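PDB 3K93: phage related exonuclease from Haemophilus somnus 129PT, which probably degrades DNA as a metal-dependent exonuclease related to the lambda-exonuclease type of phage recombination nucleases. Local coordinates for residues 142-145 and 146-150; 177-180 and 181-184. All coordinates share one frame; numbering follows the deposited sequence.

Interactions 1 and 2 are the C-terminal turns of two different helices, 137-148 and 173-181, with strand 152-158 of the four-stranded sheet lying between them in sequence. Their centres are 35 Å apart and their nearest atoms about 24 Å, so they do not touch. Interaction 1 is mostly buried and close to the metal: the side chain of Tyr144 lies about 6 Å from the sodium ion bound at Asp100, Asp111 and Thr112. The same side chain packs on Asp111. Interaction 2 is peripheral, its centre about 26 Å from the centre of the chain. It packs through Leu179 and Ile183 on Phe50 of the second subunit, and elsewhere carries charged and polar side chains.

Interaction 1: 142-145 and 146-150; sequences QGYM and WLWDC
Trp146 N bonds to Gln142 O in the last turns of helix 137-148, which closes in a Schellman motif. Leu147 N and Trp148 N continue the i+4 pattern to the carbonyl oxygens of Gly143 and Tyr144, with Trp148 N 2.9 Å from Tyr144 O. At Asp149 phi turns positive (52°), and Cys150 N reaches back to Met145 O at 3.0 Å, lying in the carbonyl plane on a lone pair; this closes the last turn and ends the helix. Met145 O also takes a weak bond from Arg196, whose NH1 binds Cys150 O as well, tying the turn to the residues after strand 189-195.

On one side of the helix Tyr144 and Trp148 run side by side in the same direction. Tyr144 CD1 meets Trp148 CZ3 at 4.2 Å, the indole corner coming obliquely to the phenol ring. Both side chains lean on Ile109 of the central sheet, and Arg90 makes a cation-pi contact with Trp148. Trp146 goes elsewhere: with CG anti to the backbone N (chi1 -173°), its indole packs against Ile201 and Ile204 of helix 198-221. Leu147 instead stays close to the previous turn, its CG 3.5 Å from Gly143 O.

Met145, a selenomethionine, packs on the chain as it leaves the helix, its CG 4.0 Å from Cys150 CB. The Trp148 indole lies edge-on to Tyr144 O, which is in the plane of the ring and 3.6 Å from Trp148 CE3.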
loop_
_atom_site.group_PDB
_atom_site.type_symbol
_atom_site.label_atom_id
_atom_site.label_comp_id
_atom_site.label_asym_id
_atom_site.label_seq_id
_atom_site.Cartn_x
_atom_site.Cartn_y
_atom_site.Cartn_z
ATOM N N GLN A 142 -10.971 -14.353 21.735
ATOM C CA GLN A 142 -10.335 -14.870 22.947
ATOM C C GLN A 142 -10.528 -13.874 24.080
ATOM O O GLN A 142 -10.747 -14.274 25.215
ATOM C CB GLN A 142 -8.857 -15.152 22.768
ATOM C CG GLN A 142 -8.553 -16.201 21.751
ATOM C CD GLN A 142 -8.892 -17.611 22.189
ATOM O OE1 GLN A 142 -9.212 -17.875 23.361
ATOM N NE2 GLN A 142 -8.793 -18.534 21.250
ATOM N N GLY A 143 -10.479 -12.592 23.742
ATOM C CA GLY A 143 -10.726 -11.526 24.690
ATOM C C GLY A 143 -12.153 -11.547 25.196
ATOM O O GLY A 143 -12.367 -11.407 26.404
ATOM N N TYR A 144 -13.140 -11.757 24.306
ATOM C CA TYR A 144 -14.519 -11.875 24.798
ATOM C C TYR A 144 -14.738 -13.139 25.629
ATOM O O TYR A 144 -15.501 -13.125 26.606
ATOM C CB TYR A 144 -15.529 -11.865 23.653
ATOM C CG TYR A 144 -15.620 -10.584 22.825
ATOM C CD1 TYR A 144 -15.484 -9.344 23.405
ATOM C CD2 TYR A 144 -15.929 -10.633 21.467
ATOM C CE1 TYR A 144 -15.592 -8.185 22.684
ATOM C CE2 TYR A 144 -16.035 -9.454 20.713
ATOM C CZ TYR A 144 -15.872 -8.231 21.342
ATOM O OH TYR A 144 -15.958 -7.040 20.654
HETATM N N MSE A 145 -14.134 -14.253 25.231
HETATM C CA MSE A 145 -14.317 -15.493 25.974
HETATM C C MSE A 145 -13.731 -15.348 27.387
HETATM O O MSE A 145 -14.245 -15.916 28.354
HETATM C CB MSE A 145 -13.690 -16.686 25.246
HETATM C CG MSE A 145 -14.495 -17.157 24.069
HETATM SE SE MSE A 145 -13.815 -18.767 23.256
HETATM C CE MSE A 145 -12.473 -18.051 22.017
ATOM N N TRP A 146 -12.657 -14.580 27.493
ATOM C CA TRP A 146 -12.023 -14.299 28.780
ATOM C C TRP A 146 -12.968 -13.470 29.650
ATOM O O TRP A 146 -13.263 -13.855 30.751
ATOM C CB TRP A 146 -10.727 -13.541 28.559
ATOM C CG TRP A 146 -9.947 -13.353 29.746
ATOM C CD1 TRP A 146 -10.074 -14.014 30.955
ATOM C CD2 TRP A 146 -8.862 -12.465 29.891
ATOM N NE1 TRP A 146 -9.132 -13.572 31.826
ATOM C CE2 TRP A 146 -8.373 -12.615 31.204
ATOM C CE3 TRP A 146 -8.250 -11.542 29.039
ATOM C CZ2 TRP A 146 -7.299 -11.896 31.673
ATOM C CZ3 TRP A 146 -7.192 -10.839 29.495
ATOM C CH2 TRP A 146 -6.719 -11.004 30.805
ATOM N N LEU A 147 -13.505 -12.391 29.087
ATOM C CA LEU A 147 -14.376 -11.497 29.819
ATOM C C LEU A 147 -15.703 -12.111 30.180
ATOM O O LEU A 147 -16.289 -11.715 31.178
ATOM C CB LEU A 147 -14.619 -10.208 29.030
ATOM C CG LEU A 147 -13.474 -9.222 28.928
ATOM C CD1 LEU A 147 -13.760 -8.188 27.849
ATOM C CD2 LEU A 147 -13.233 -8.514 30.280
ATOM N N TRP A 148 -16.180 -13.070 29.385
ATOM C CA TRP A 148 -17.511 -13.685 29.575
ATOM C C TRP A 148 -17.447 -15.137 30.030
ATOM O O TRP A 148 -18.467 -15.786 30.096
ATOM C CB TRP A 148 -18.357 -13.562 28.283
ATOM C CG TRP A 148 -19.243 -12.396 28.285
ATOM C CD1 TRP A 148 -20.505 -12.349 28.780
ATOM C CD2 TRP A 148 -18.951 -11.076 27.796
ATOM N NE1 TRP A 148 -21.025 -11.095 28.620
ATOM C CE2 TRP A 148 -20.093 -10.290 28.028
ATOM C CE3 TRP A 148 -17.837 -10.490 27.178
ATOM C CZ2 TRP A 148 -20.160 -8.945 27.678
ATOM C CZ3 TRP A 148 -17.907 -9.157 26.824
ATOM C CH2 TRP A 148 -19.055 -8.394 27.086
ATOM N N ASP A 149 -16.260 -15.628 30.383
ATOM C CA ASP A 149 -16.083 -17.005 30.890
ATOM C C ASP A 149 -16.711 -18.048 29.977
ATOM O O ASP A 149 -17.466 -18.888 30.441
ATOM C CB ASP A 149 -16.642 -17.164 32.317
ATOM C CG ASP A 149 -15.787 -16.467 33.380
ATOM O OD1 ASP A 149 -14.536 -16.513 33.321
ATOM O OD2 ASP A 149 -16.373 -15.891 34.312
ATOM N N CYS A 150 -16.395 -17.976 28.685
ATOM C CA CYS A 150 -16.946 -18.883 27.677
ATOM C C CYS A 150 -15.887 -19.808 27.133
ATOM O O CYS A 150 -14.690 -19.510 27.146
ATOM C CB CYS A 150 -17.552 -18.095 26.496
ATOM S SG CYS A 150 -19.125 -17.265 26.874
#

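Interaction 2: 177-180 and 181-184; sequences IDLV and EQIP
Ile177 and Glu181 start the contact with an i+4 backbone bond at the C-terminal end of helix 173-181: Glu181 N lies 3.0 Å from Ile177 O, with a nearly straight N-H (166°) pointing almost down the carbonyl. The next bond, Gln182 N to Asp178 O, is weak at 3.4 Å. Ile183 N then turns to Val180 O, only three residues back, at 3.0 Å; it approaches from well above the carbonyl plane, as the chain tightens before it runs on through Pro184 towards strand 189-195.

The buried side chains of Leu179, Val180 and Ile183 form the tightly packed side. Ile183 CG1 lies against the carbonyl oxygen of Leu179, 3.5 Å from O. Apolar packing comes from beyond the turn: Leu179 and Ile183 both pack on Phe50 of the second subunit, and within the chain Leu179 also touches Ile118. Val180 rests on Arg188, whose NE bonds to Ile183 O, bridging within the loop that leads into strand 189-195.

On the other side Asp178, Glu181 and Gln182 are exposed, and the weak Gln182 N bond belongs here. Ile177 and Glu181 point the same way, side by side: Glu181 is extended beyond CG (chi2 179°), and its carboxylate comes alongside the methyl CG2 of Ile177, with OE2 3.6 Å away. Gln182 CG makes a close contact, 3.4 Å from Asp178 O, and its side chain is about 3 Å from a bound di(hydroxyethyl)ether.

Asp178 OD1 and Glu181 OE1 stay 4.9 Å apart without touching. Two like charges so placed at a helix end would probably repel one another mildly, whereas Leu179 and Ile183 meet Phe50 of the second subunit through apolar packing that buries no charge of their own.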
loop_
_atom_site.group_PDB
_atom_site.type_symbol
_atom_site.label_atom_id
_atom_site.label_comp_id
_atom_site.label_asym_id
_atom_site.label_seq_id
_atom_site.Cartn_x
_atom_site.Cartn_y
_atom_site.Cartn_z
ATOM N N ILE A 177 -26.146 -4.267 -4.065
ATOM C CA ILE A 177 -27.524 -4.677 -3.783
ATOM C C ILE A 177 -28.053 -5.806 -4.713
ATOM O O ILE A 177 -28.330 -6.922 -4.260
ATOM C CB ILE A 177 -28.512 -3.491 -3.895
ATOM C CG1 ILE A 177 -28.089 -2.317 -2.975
ATOM C CG2 ILE A 177 -29.973 -3.973 -3.576
ATOM C CD1 ILE A 177 -29.090 -1.102 -3.069
ATOM N N ASP A 178 -28.190 -5.532 -6.001
ATOM C CA ASP A 178 -28.863 -6.489 -6.914
ATOM C C ASP A 178 -28.223 -7.879 -6.942
ATOM O O ASP A 178 -28.905 -8.901 -6.800
ATOM C CB ASP A 178 -28.892 -5.952 -8.349
ATOM C CG ASP A 178 -29.605 -4.605 -8.467
ATOM O OD1 ASP A 178 -30.120 -4.084 -7.453
ATOM O OD2 ASP A 178 -29.621 -4.051 -9.575
ATOM N N LEU A 179 -26.912 -7.921 -7.134
ATOM C CA LEU A 179 -26.200 -9.196 -7.154
ATOM C C LEU A 179 -26.285 -9.946 -5.831
ATOM O O LEU A 179 -26.240 -11.153 -5.836
ATOM C CB LEU A 179 -24.728 -8.989 -7.483
ATOM C CG LEU A 179 -24.366 -8.538 -8.887
ATOM C CD1 LEU A 179 -22.815 -8.449 -8.948
ATOM C CD2 LEU A 179 -24.986 -9.476 -9.978
ATOM N N VAL A 180 -26.407 -9.228 -4.709
ATOM C CA VAL A 180 -26.439 -9.846 -3.399
ATOM C C VAL A 180 -27.818 -10.494 -3.125
ATOM O O VAL A 180 -27.913 -11.606 -2.613
ATOM C CB VAL A 180 -26.096 -8.837 -2.291
ATOM C CG1 VAL A 180 -26.224 -9.485 -0.882
ATOM C CG2 VAL A 180 -24.680 -8.213 -2.518
ATOM N N GLU A 181 -28.862 -9.792 -3.510
ATOM C CA GLU A 181 -30.232 -10.268 -3.376
ATOM C C GLU A 181 -30.543 -11.505 -4.223
ATOM O O GLU A 181 -31.493 -12.194 -3.935
ATOM C CB GLU A 181 -31.199 -9.160 -3.761
ATOM C CG GLU A 181 -31.277 -8.100 -2.722
ATOM C CD GLU A 181 -32.218 -6.953 -3.088
ATOM O OE1 GLU A 181 -32.654 -6.874 -4.256
ATOM O OE2 GLU A 181 -32.487 -6.117 -2.193
ATOM N N GLN A 182 -29.761 -11.766 -5.260
ATOM C CA GLN A 182 -29.876 -13.002 -6.014
ATOM C C GLN A 182 -29.333 -14.220 -5.320
ATOM O O GLN A 182 -29.595 -15.296 -5.766
ATOM C CB GLN A 182 -29.094 -12.886 -7.298
ATOM C CG GLN A 182 -29.711 -11.921 -8.235
ATOM C CD GLN A 182 -29.459 -12.358 -9.613
ATOM O OE1 GLN A 182 -30.349 -12.892 -10.267
ATOM N NE2 GLN A 182 -28.190 -12.265 -10.034
ATOM N N ILE A 183 -28.538 -14.058 -4.269
ATOM C CA ILE A 183 -27.864 -15.189 -3.662
ATOM C C ILE A 183 -28.727 -15.602 -2.494
ATOM O O ILE A 183 -29.066 -14.775 -1.682
ATOM C CB ILE A 183 -26.457 -14.815 -3.139
ATOM C CG1 ILE A 183 -25.598 -14.168 -4.232
ATOM C CG2 ILE A 183 -25.746 -16.010 -2.544
ATOM C CD1 ILE A 183 -24.239 -13.604 -3.655
ATOM N N PRO A 184 -29.111 -16.881 -2.409
ATOM C CA PRO A 184 -29.822 -17.337 -1.222
ATOM C C PRO A 184 -29.146 -16.921 0.104
ATOM O O PRO A 184 -27.905 -17.022 0.263
ATOM C CB PRO A 184 -29.791 -18.847 -1.366
ATOM C CG PRO A 184 -29.762 -19.078 -2.800
ATOM C CD PRO A 184 -28.896 -17.973 -3.361
#